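Local coordinates for acyl-[acyl-carrier-protein]--UDP-N-acetylglucosamine O-acyltransferase (Helicobacter pylori, PDB 1J2Z), which catalyses the transfer of a (3R)-hydroxyacyl chain from acyl carrier protein to UDP-N-acetyl-alpha-D-glucosamine in the first step of lipid IV(A) biosynthesis, at residues 86-91 / 111-116; 121-126 / 135-140; 139-144 / 153-158. All coordinates share one frame; numbering follows the deposited sequence.

Contact 1: 86-91 / 111-116; sequences NLIREF and NLLMAY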
loop_
_atom_site.group_PDB
_atom_site.type_symbol
_atom_site.label_atom_id
_atom_site.label_comp_id
_atom_site.label_asym_id
_atom_site.label_seq_id
_atom_site.Cartn_x
_atom_site.Cartn_y
_atom_site.Cartn_z
ATOM N N ASN A 86 -3.576 -17.043 15.361
ATOM C CA ASN A 86 -3.140 -15.913 14.565
ATOM C C ASN A 86 -4.326 -15.080 14.104
ATOM O O ASN A 86 -5.452 -15.571 14.008
ATOM C CB ASN A 86 -2.348 -16.392 13.350
ATOM C CG ASN A 86 -0.998 -16.957 13.730
ATOM O OD1 ASN A 86 -0.156 -16.251 14.280
ATOM N ND2 ASN A 86 -0.787 -18.234 13.446
ATOM N N LEU A 87 -4.059 -13.807 13.844
ATOM C CA LEU A 87 -5.069 -12.884 13.342
ATOM C C LEU A 87 -4.499 -12.376 12.026
ATOM O O LEU A 87 -3.442 -11.744 12.007
ATOM C CB LEU A 87 -5.267 -11.716 14.312
ATOM C CG LEU A 87 -6.028 -12.013 15.606
ATOM C CD1 LEU A 87 -5.909 -10.833 16.576
ATOM C CD2 LEU A 87 -7.482 -12.289 15.270
ATOM N N ILE A 88 -5.176 -12.681 10.927
ATOM C CA ILE A 88 -4.714 -12.242 9.618
ATOM C C ILE A 88 -5.816 -11.390 9.014
ATOM O O ILE A 88 -6.893 -11.886 8.684
ATOM C CB ILE A 88 -4.387 -13.454 8.716
ATOM C CG1 ILE A 88 -3.244 -14.257 9.353
ATOM C CG2 ILE A 88 -4.003 -12.983 7.318
ATOM C CD1 ILE A 88 -2.874 -15.530 8.612
ATOM N N ARG A 89 -5.533 -10.099 8.876
ATOM C CA ARG A 89 -6.516 -9.152 8.375
ATOM C C ARG A 89 -6.748 -9.096 6.870
ATOM O O ARG A 89 -6.107 -9.799 6.088
ATOM C CB ARG A 89 -6.186 -7.754 8.908
ATOM C CG ARG A 89 -6.214 -7.671 10.434
ATOM C CD ARG A 89 -7.571 -8.109 11.008
ATOM N NE ARG A 89 -8.694 -7.337 10.471
ATOM C CZ ARG A 89 -9.576 -6.669 11.215
ATOM N NH1 ARG A 89 -9.471 -6.665 12.535
ATOM N NH2 ARG A 89 -10.583 -6.022 10.640
ATOM N N GLU A 90 -7.690 -8.236 6.494
ATOM C CA GLU A 90 -8.107 -8.033 5.110
ATOM C C GLU A 90 -7.005 -7.701 4.103
ATOM O O GLU A 90 -6.099 -6.918 4.384
ATOM C CB GLU A 90 -9.154 -6.917 5.051
ATOM C CG GLU A 90 -10.437 -7.181 5.829
ATOM C CD GLU A 90 -10.335 -6.859 7.313
ATOM O OE1 GLU A 90 -11.397 -6.805 7.960
ATOM O OE2 GLU A 90 -9.215 -6.664 7.838
ATOM N N PHE A 91 -7.109 -8.300 2.922
ATOM C CA PHE A 91 -6.176 -8.063 1.820
ATOM C C PHE A 91 -4.743 -8.547 1.996
ATOM O O PHE A 91 -3.855 -8.133 1.244
ATOM C CB PHE A 91 -6.164 -6.574 1.467
ATOM C CG PHE A 91 -7.536 -5.970 1.365
ATOM C CD1 PHE A 91 -7.923 -4.940 2.218
ATOM C CD2 PHE A 91 -8.449 -6.446 0.432
ATOM C CE1 PHE A 91 -9.203 -4.392 2.142
ATOM C CE2 PHE A 91 -9.731 -5.906 0.346
ATOM C CZ PHE A 91 -10.110 -4.876 1.204
ATOM N N ASN A 111 0.235 -14.200 16.291
ATOM C CA ASN A 111 0.719 -13.053 15.540
ATOM C C ASN A 111 -0.474 -12.284 15.004
ATOM O O ASN A 111 -1.579 -12.819 14.886
ATOM C CB ASN A 111 1.575 -13.488 14.356
ATOM C CG ASN A 111 2.813 -14.239 14.779
ATOM O OD1 ASN A 111 3.704 -13.677 15.415
ATOM N ND2 ASN A 111 2.877 -15.521 14.427
ATOM N N LEU A 112 -0.238 -11.022 14.687
ATOM C CA LEU A 112 -1.265 -10.178 14.113
ATOM C C LEU A 112 -0.660 -9.584 12.851
ATOM O O LEU A 112 0.366 -8.908 12.909
ATOM C CB LEU A 112 -1.659 -9.055 15.084
ATOM C CG LEU A 112 -2.522 -7.937 14.477
ATOM C CD1 LEU A 112 -3.799 -8.520 13.873
ATOM C CD2 LEU A 112 -2.850 -6.900 15.550
ATOM N N LEU A 113 -1.264 -9.883 11.707
ATOM C CA LEU A 113 -0.798 -9.326 10.443
ATOM C C LEU A 113 -1.960 -8.451 9.994
ATOM O O LEU A 113 -3.007 -8.960 9.593
ATOM C CB LEU A 113 -0.535 -10.424 9.404
ATOM C CG LEU A 113 0.310 -11.636 9.823
ATOM C CD1 LEU A 113 0.617 -12.487 8.593
ATOM C CD2 LEU A 113 1.588 -11.187 10.475
ATOM N N MET A 114 -1.782 -7.138 10.092
ATOM C CA MET A 114 -2.825 -6.194 9.715
ATOM C C MET A 114 -3.086 -6.212 8.215
ATOM O O MET A 114 -2.435 -6.947 7.475
ATOM C CB MET A 114 -2.458 -4.787 10.197
ATOM C CG MET A 114 -2.515 -4.660 11.719
ATOM S SD MET A 114 -2.182 -3.007 12.351
ATOM C CE MET A 114 -1.033 -3.380 13.647
ATOM N N ALA A 115 -4.044 -5.403 7.772
ATOM C CA ALA A 115 -4.430 -5.363 6.365
ATOM C C ALA A 115 -3.330 -4.987 5.380
ATOM O O ALA A 115 -2.402 -4.247 5.705
ATOM C CB ALA A 115 -5.632 -4.432 6.186
ATOM N N TYR A 116 -3.459 -5.516 4.167
ATOM C CA TYR A 116 -2.529 -5.274 3.071
ATOM C C TYR A 116 -1.102 -5.771 3.316
ATOM O O TYR A 116 -0.177 -5.355 2.619
ATOM C CB TYR A 116 -2.485 -3.778 2.720
ATOM C CG TYR A 116 -3.835 -3.083 2.725
ATOM C CD1 TYR A 116 -4.288 -2.427 3.866
ATOM C CD2 TYR A 116 -4.648 -3.066 1.588
ATOM C CE1 TYR A 116 -5.506 -1.769 3.886
ATOM C CE2 TYR A 116 -5.884 -2.402 1.594
ATOM C CZ TYR A 116 -6.302 -1.756 2.757
ATOM O OH TYR A 116 -7.509 -1.105 2.813
#
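Leu87 and Leu112 lie one above the other on successive coils of the left-handed parallel beta-helix formed by the hexapeptide repeats. Leu87 O accepts Leu113 N at 2.9 Å, and the bonds from Leu87 N to Asn111 O and from Arg89 N to Leu113 O continue the parallel-strand pattern. Leu112 has CG anti to its backbone N (chi1 168°), which brings CD1 to 3.5 Å from Leu87 CB on the less buried face of the sheet. Ile88 and Leu113 fill the other, buried face. The amides of Asn86 and Asn111 lie side by side, pointing the same way, their planes 5° from parallel. Asn86 OD1 takes Asn111 N at 2.9 Å and, weakly, Asn111 ND2, while Asn86 ND2 bonds to Gly108 O, Asn111 OD1 to Cys129 N and Asn111 ND2 also to Gly126 O.

Arg89 begins against the neighbouring coil, CB 3.4 Å from Ala115 N and CG 3.6 Å from Leu113 O, and bends at chi2 and chi3 turn it back to its own segment. There the guanidinium meets the Glu90 carboxylate side-on, NE giving a salt bridge to OE2 at 2.8 Å and NH2 reaching the syn lone pair of OE1. Arg89 NH2 also bonds to Gln67 O of a neighbouring subunit, where NH1 bonds weakly to Pro68 O and Glu90 OE1 bonds to Thr66 OG1, so the pair belongs to the trimer interface. Arg89 makes a cation-pi contact with Phe59.

Phe91 and Tyr116, both with positive phi, turn the corner together, and Glu90 O receives Tyr116 N. Tyr116 OH bonds to Phe91 O of a neighbouring subunit. The rings point the same way but are slid apart, their planes 24° from parallel, with Phe91 CD1 3.3 Å from Tyr116 CE2.

Contact 2: 121-126 / 135-140; sequences HDCVIG and VTLAGH. With SOG (octyl 1-thio-beta-D-glucopyranoside), chain B.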
loop_
_atom_site.group_PDB
_atom_site.type_symbol
_atom_site.label_atom_id
_atom_site.label_comp_id
_atom_site.label_asym_id
_atom_site.label_seq_id
_atom_site.Cartn_x
_atom_site.Cartn_y
_atom_site.Cartn_z
ATOM N N HIS A 121 7.516 -15.548 -0.503
ATOM C CA HIS A 121 7.963 -16.926 -0.424
ATOM C C HIS A 121 9.189 -17.098 0.463
ATOM O O HIS A 121 10.053 -16.216 0.539
ATOM C CB HIS A 121 8.303 -17.447 -1.822
ATOM C CG HIS A 121 9.462 -16.746 -2.460
ATOM N ND1 HIS A 121 9.316 -15.629 -3.253
ATOM C CD2 HIS A 121 10.792 -16.995 -2.403
ATOM C CE1 HIS A 121 10.505 -15.223 -3.660
ATOM N NE2 HIS A 121 11.418 -16.034 -3.157
ATOM N N ASP A 122 9.250 -18.243 1.133
ATOM C CA ASP A 122 10.378 -18.602 1.990
ATOM C C ASP A 122 10.629 -17.750 3.232
ATOM O O ASP A 122 11.715 -17.805 3.809
ATOM C CB ASP A 122 11.651 -18.656 1.143
ATOM C CG ASP A 122 11.539 -19.640 -0.003
ATOM O OD1 ASP A 122 11.388 -20.852 0.259
ATOM O OD2 ASP A 122 11.591 -19.207 -1.170
ATOM N N CYS A 123 9.645 -16.961 3.648
ATOM C CA CYS A 123 9.822 -16.161 4.850
ATOM C C CYS A 123 9.504 -17.015 6.070
ATOM O O CYS A 123 8.769 -18.002 5.990
ATOM C CB CYS A 123 8.908 -14.934 4.838
ATOM S SG CYS A 123 9.439 -13.611 3.702
ATOM N N VAL A 124 10.071 -16.631 7.202
ATOM C CA VAL A 124 9.845 -17.340 8.443
ATOM C C VAL A 124 9.524 -16.312 9.510
ATOM O O VAL A 124 10.344 -15.453 9.816
ATOM C CB VAL A 124 11.093 -18.142 8.878
ATOM C CG1 VAL A 124 10.872 -18.736 10.262
ATOM C CG2 VAL A 124 11.374 -19.252 7.876
ATOM N N ILE A 125 8.319 -16.403 10.059
ATOM C CA ILE A 125 7.880 -15.498 11.108
ATOM C C ILE A 125 7.633 -16.346 12.348
ATOM O O ILE A 125 7.064 -17.435 12.253
ATOM C CB ILE A 125 6.574 -14.774 10.707
ATOM C CG1 ILE A 125 6.838 -13.862 9.506
ATOM C CG2 ILE A 125 6.037 -13.972 11.884
ATOM C CD1 ILE A 125 5.590 -13.205 8.945
ATOM N N GLY A 126 8.068 -15.846 13.501
ATOM C CA GLY A 126 7.890 -16.572 14.747
ATOM C C GLY A 126 6.530 -16.378 15.395
ATOM O O GLY A 126 5.493 -16.484 14.735
ATOM N N VAL A 135 2.815 -3.746 5.520
ATOM C CA VAL A 135 4.193 -4.208 5.641
ATOM C C VAL A 135 4.452 -5.154 4.479
ATOM O O VAL A 135 3.629 -6.018 4.179
ATOM C CB VAL A 135 4.448 -4.938 6.978
ATOM C CG1 VAL A 135 5.785 -5.669 6.933
ATOM C CG2 VAL A 135 4.461 -3.926 8.118
ATOM N N THR A 136 5.595 -4.981 3.824
ATOM C CA THR A 136 5.951 -5.801 2.680
ATOM C C THR A 136 7.243 -6.568 2.919
ATOM O O THR A 136 8.311 -5.977 3.081
ATOM C CB THR A 136 6.119 -4.928 1.418
ATOM O OG1 THR A 136 4.898 -4.220 1.163
ATOM C CG2 THR A 136 6.455 -5.791 0.213
ATOM N N LEU A 137 7.141 -7.892 2.945
ATOM C CA LEU A 137 8.316 -8.722 3.157
ATOM C C LEU A 137 8.758 -9.350 1.843
ATOM O O LEU A 137 7.969 -10.014 1.169
ATOM C CB LEU A 137 8.018 -9.842 4.159
ATOM C CG LEU A 137 7.481 -9.495 5.550
ATOM C CD1 LEU A 137 7.350 -10.778 6.363
ATOM C CD2 LEU A 137 8.410 -8.524 6.255
ATOM N N ALA A 138 10.014 -9.128 1.476
ATOM C CA ALA A 138 10.558 -9.724 0.264
ATOM C C ALA A 138 10.840 -11.189 0.610
ATOM O O ALA A 138 10.538 -11.642 1.712
ATOM C CB ALA A 138 11.843 -9.007 -0.153
ATOM N N GLY A 139 11.435 -11.933 -0.312
ATOM C CA GLY A 139 11.687 -13.337 -0.040
ATOM C C GLY A 139 12.799 -13.690 0.931
ATOM O O GLY A 139 13.693 -12.889 1.198
ATOM N N HIS A 140 12.715 -14.898 1.479
ATOM C CA HIS A 140 13.729 -15.439 2.386
ATOM C C HIS A 140 13.995 -14.643 3.662
ATOM O O HIS A 140 15.120 -14.642 4.164
ATOM C CB HIS A 140 15.052 -15.590 1.624
ATOM C CG HIS A 140 14.896 -16.136 0.236
ATOM N ND1 HIS A 140 14.810 -17.486 -0.033
ATOM C CD2 HIS A 140 14.798 -15.507 -0.960
ATOM C CE1 HIS A 140 14.668 -17.666 -1.334
ATOM N NE2 HIS A 140 14.657 -16.481 -1.921
HETATM C C1 SOG B . 10.874 -10.469 -4.266
HETATM C C2 SOG B . 10.367 -11.921 -4.448
HETATM C C3 SOG B . 8.873 -11.901 -4.803
HETATM C C4 SOG B . 8.123 -11.210 -3.659
HETATM C C5 SOG B . 8.660 -9.764 -3.503
HETATM C C6 SOG B . 7.958 -9.046 -2.358
HETATM C "C1'" SOG B . 12.993 -9.355 -4.450
HETATM C "C2'" SOG B . 13.600 -8.597 -3.286
HETATM C "C3'" SOG B . 14.909 -7.941 -3.683
HETATM C "C4'" SOG B . 15.527 -7.181 -2.518
HETATM C "C5'" SOG B . 16.841 -6.527 -2.923
HETATM C "C6'" SOG B . 17.382 -5.660 -1.806
HETATM C "C7'" SOG B . 18.686 -5.002 -2.194
HETATM C "C8'" SOG B . 19.199 -4.144 -1.063
HETATM S S1 SOG B . 12.266 -10.467 -3.914
HETATM O O2 SOG B . 11.100 -12.570 -5.479
HETATM O O3 SOG B . 8.397 -13.222 -4.959
HETATM O O4 SOG B . 6.735 -11.181 -3.941
HETATM O O5 SOG B . 10.090 -9.813 -3.230
HETATM O O6 SOG B . 6.742 -8.485 -2.814
#
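His121 turns the edge of its imidazole toward the face of the His140 ring in an offset edge-to-face (T-shaped) pair, with the planes at 88° and the centroids 5.0 Å apart. Both histidines probably bind substrate, as inferred from relatives. The His121 side chain reaches this place by an uncommon torsion: CG lies between the backbone N and the carbonyl carbon (chi1 65°), which also sets one ring face beneath Gly139. As glycine has no side chain, its CA lies over that face, displaced toward the rim, 4.3 Å from the His121 ring centroid, in a CH-pi contact. At the ring edge, His121 ND1 gives a weak hydrogen bond of 3.1 Å to O3 of the octyl thioglucoside, and the side chain also touches Asp70, a substrate-binding residue.

Asp122 lies alongside His140, its carboxylate only 8° from the plane of the imidazole and OD2 3.4 Å from His140 CE1. The carboxylate is fixed from outside by Thr98 OG1 on OD2 and Ile102 N on OD1. His140 has positive phi, as has Asp122, and the two residues sit one above the other at one corner of the left-handed beta-helix, one coil apart. The backbones are tied there by His140 N to His121 O at 3.1 Å.

Away from the corner the two segments belong to different walls of the prism, and Cys123, Ile125 and Leu137 point into the interior. Cys123 puts its sulfur, SG, 3.0 Å from Ala138 O and within van der Waals distance of Leu137 CB. Deeper in, Ile125 CD1 crosses to Leu137 CD1 at 4.0 Å, with Val119, Leu131 and Ile143 closing round the pair. On the outer side, Ala138 CB touches O5 and C2' of the detergent.

Contact 3: 139-144 / 153-158; sequences GHIEIG and TAIHQF. With SOG (octyl 1-thio-beta-D-glucopyranoside), chain B.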
loop_
_atom_site.group_PDB
_atom_site.type_symbol
_atom_site.label_atom_id
_atom_site.label_comp_id
_atom_site.label_asym_id
_atom_site.label_seq_id
_atom_site.Cartn_x
_atom_site.Cartn_y
_atom_site.Cartn_z
ATOM N N GLY A 139 11.435 -11.933 -0.312
ATOM C CA GLY A 139 11.687 -13.337 -0.040
ATOM C C GLY A 139 12.799 -13.690 0.931
ATOM O O GLY A 139 13.693 -12.889 1.198
ATOM N N HIS A 140 12.715 -14.898 1.479
ATOM C CA HIS A 140 13.729 -15.439 2.386
ATOM C C HIS A 140 13.995 -14.643 3.662
ATOM O O HIS A 140 15.120 -14.642 4.164
ATOM C CB HIS A 140 15.052 -15.590 1.624
ATOM C CG HIS A 140 14.896 -16.136 0.236
ATOM N ND1 HIS A 140 14.810 -17.486 -0.033
ATOM C CD2 HIS A 140 14.798 -15.507 -0.960
ATOM C CE1 HIS A 140 14.668 -17.666 -1.334
ATOM N NE2 HIS A 140 14.657 -16.481 -1.921
ATOM N N ILE A 141 12.980 -13.973 4.193
ATOM C CA ILE A 141 13.166 -13.187 5.409
ATOM C C ILE A 141 12.882 -14.003 6.672
ATOM O O ILE A 141 12.005 -14.866 6.681
ATOM C CB ILE A 141 12.262 -11.937 5.378
ATOM C CG1 ILE A 141 12.790 -10.961 4.316
ATOM C CG2 ILE A 141 12.207 -11.278 6.752
ATOM C CD1 ILE A 141 11.818 -9.851 3.952
ATOM N N GLU A 142 13.647 -13.735 7.727
ATOM C CA GLU A 142 13.481 -14.423 9.000
ATOM C C GLU A 142 13.164 -13.400 10.081
ATOM O O GLU A 142 13.907 -12.444 10.282
ATOM C CB GLU A 142 14.753 -15.190 9.368
ATOM C CG GLU A 142 15.021 -16.411 8.499
ATOM C CD GLU A 142 16.401 -17.009 8.739
ATOM O OE1 GLU A 142 16.952 -16.815 9.841
ATOM O OE2 GLU A 142 16.928 -17.681 7.828
ATOM N N ILE A 143 12.054 -13.611 10.773
ATOM C CA ILE A 143 11.617 -12.709 11.832
ATOM C C ILE A 143 11.441 -13.497 13.130
ATOM O O ILE A 143 10.690 -14.469 13.170
ATOM C CB ILE A 143 10.284 -12.034 11.435
ATOM C CG1 ILE A 143 10.514 -11.147 10.206
ATOM C CG2 ILE A 143 9.725 -11.221 12.600
ATOM C CD1 ILE A 143 9.263 -10.500 9.658
ATOM N N GLY A 144 12.134 -13.069 14.182
ATOM C CA GLY A 144 12.055 -13.758 15.462
ATOM C C GLY A 144 10.781 -13.477 16.234
ATOM O O GLY A 144 9.867 -12.829 15.721
ATOM N N THR A 153 6.223 -0.500 5.994
ATOM C CA THR A 153 7.657 -0.787 6.013
ATOM C C THR A 153 7.966 -1.906 5.025
ATOM O O THR A 153 7.196 -2.860 4.889
ATOM C CB THR A 153 8.134 -1.227 7.421
ATOM O OG1 THR A 153 8.163 -0.092 8.292
ATOM C CG2 THR A 153 9.532 -1.847 7.358
ATOM N N ALA A 154 9.089 -1.776 4.327
ATOM C CA ALA A 154 9.508 -2.786 3.366
ATOM C C ALA A 154 10.793 -3.428 3.870
ATOM O O ALA A 154 11.731 -2.729 4.244
ATOM C CB ALA A 154 9.746 -2.151 1.998
ATOM N N ILE A 155 10.820 -4.757 3.892
ATOM C CA ILE A 155 11.998 -5.501 4.334
ATOM C C ILE A 155 12.524 -6.209 3.094
ATOM O O ILE A 155 11.775 -6.920 2.420
ATOM C CB ILE A 155 11.645 -6.568 5.396
ATOM C CG1 ILE A 155 10.818 -5.943 6.527
ATOM C CG2 ILE A 155 12.927 -7.187 5.954
ATOM C CD1 ILE A 155 11.532 -4.873 7.313
ATOM N N HIS A 156 13.802 -6.009 2.791
ATOM C CA HIS A 156 14.405 -6.614 1.607
ATOM C C HIS A 156 14.757 -8.088 1.796
ATOM O O HIS A 156 14.829 -8.580 2.917
ATOM C CB HIS A 156 15.649 -5.826 1.189
ATOM C CG HIS A 156 15.381 -4.377 0.920
ATOM N ND1 HIS A 156 14.211 -3.930 0.347
ATOM C CD2 HIS A 156 16.143 -3.276 1.125
ATOM C CE1 HIS A 156 14.261 -2.617 0.211
ATOM N NE2 HIS A 156 15.424 -2.195 0.675
ATOM N N GLN A 157 14.991 -8.775 0.681
ATOM C CA GLN A 157 15.296 -10.201 0.680
ATOM C C GLN A 157 16.454 -10.626 1.584
ATOM O O GLN A 157 17.457 -9.932 1.703
ATOM C CB GLN A 157 15.579 -10.668 -0.754
ATOM C CG GLN A 157 16.934 -10.217 -1.294
ATOM C CD GLN A 157 17.133 -10.556 -2.758
ATOM O OE1 GLN A 157 16.815 -11.659 -3.201
ATOM N NE2 GLN A 157 17.674 -9.612 -3.514
ATOM N N PHE A 158 16.292 -11.785 2.209
ATOM C CA PHE A 158 17.303 -12.364 3.088
ATOM C C PHE A 158 17.586 -11.616 4.382
ATOM O O PHE A 158 18.493 -11.988 5.120
ATOM C CB PHE A 158 18.617 -12.578 2.323
ATOM C CG PHE A 158 18.524 -13.626 1.254
ATOM C CD1 PHE A 158 18.372 -13.269 -0.079
ATOM C CD2 PHE A 158 18.536 -14.976 1.590
ATOM C CE1 PHE A 158 18.229 -14.242 -1.065
ATOM C CE2 PHE A 158 18.393 -15.957 0.616
ATOM C CZ PHE A 158 18.238 -15.590 -0.715
HETATM C C1 SOG B . 10.874 -10.469 -4.266
HETATM C C2 SOG B . 10.367 -11.921 -4.448
HETATM C C3 SOG B . 8.873 -11.901 -4.803
HETATM C C4 SOG B . 8.123 -11.210 -3.659
HETATM C C5 SOG B . 8.660 -9.764 -3.503
HETATM C C6 SOG B . 7.958 -9.046 -2.358
HETATM C "C1'" SOG B . 12.993 -9.355 -4.450
HETATM C "C2'" SOG B . 13.600 -8.597 -3.286
HETATM C "C3'" SOG B . 14.909 -7.941 -3.683
HETATM C "C4'" SOG B . 15.527 -7.181 -2.518
HETATM C "C5'" SOG B . 16.841 -6.527 -2.923
HETATM C "C6'" SOG B . 17.382 -5.660 -1.806
HETATM C "C7'" SOG B . 18.686 -5.002 -2.194
HETATM C "C8'" SOG B . 19.199 -4.144 -1.063
HETATM S S1 SOG B . 12.266 -10.467 -3.914
HETATM O O2 SOG B . 11.100 -12.570 -5.479
HETATM O O3 SOG B . 8.397 -13.222 -4.959
HETATM O O4 SOG B . 6.735 -11.181 -3.941
HETATM O O5 SOG B . 10.090 -9.813 -3.230
HETATM O O6 SOG B . 6.742 -8.485 -2.814
#
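Phe158 lies flat over the imidazole of His140 in an offset stack at a corner of the left-handed beta-helix, where the next coil repeats the same turn. The ring planes are 1° from parallel and the centroids 4.3 Å apart. The slide places Phe158 CZ over the rim of the imidazole, 3.4 Å from His140 CD2, while His140 CB sits over the phenyl face. Both side chains point the same way, and both residues have positive phi; Phe158 N bonds to Gly139 O at 3.0 Å.

Inside the coil, Ile141 crosses Ile155 at about a right angle. Its CD1 rests against Ile155, 3.5 Å from Ile155 CG2, and close to the carbonyl oxygens of Ile155 and His156.

On the outer side, Gln157 has CG between the backbone N and the carbonyl carbon (chi1 74°) and is extended beyond it, so the side chain runs beside the octyl tail of the bound detergent. His156 meets the tail farther along. Gln157 is probably a substrate-binding residue, as in relatives, and Arg253 holds its carbonyl oxygen. Gln157 NE2 comes 3.2 Å from detergent atom C3'.

Overall arrangement
Contacts 2 and 3 form one continuous unit: they share Gly139 and His140, and their centres are about 5 Å apart. A probable hydrogen bond from Val124 N to Ile141 O (2.7 Å) joins them in one wall, and in another Ala138 CB packs 3.3 Å from Gln157 N. Contact 2 meets the detergent mainly at the sugar and contact 3 along the tail; His121 and Gln157 line the pocket, with His140, a probable substrate residue, on the coil between. Contact 1 lies in the third wall, about 14 Å between centres from contact 2, where Asn111 ND2 probably bonds to Gly126 O. It is away from its own chain's substrate residues, though Arg89 and Met114 touch Gln69 of a neighbouring subunit.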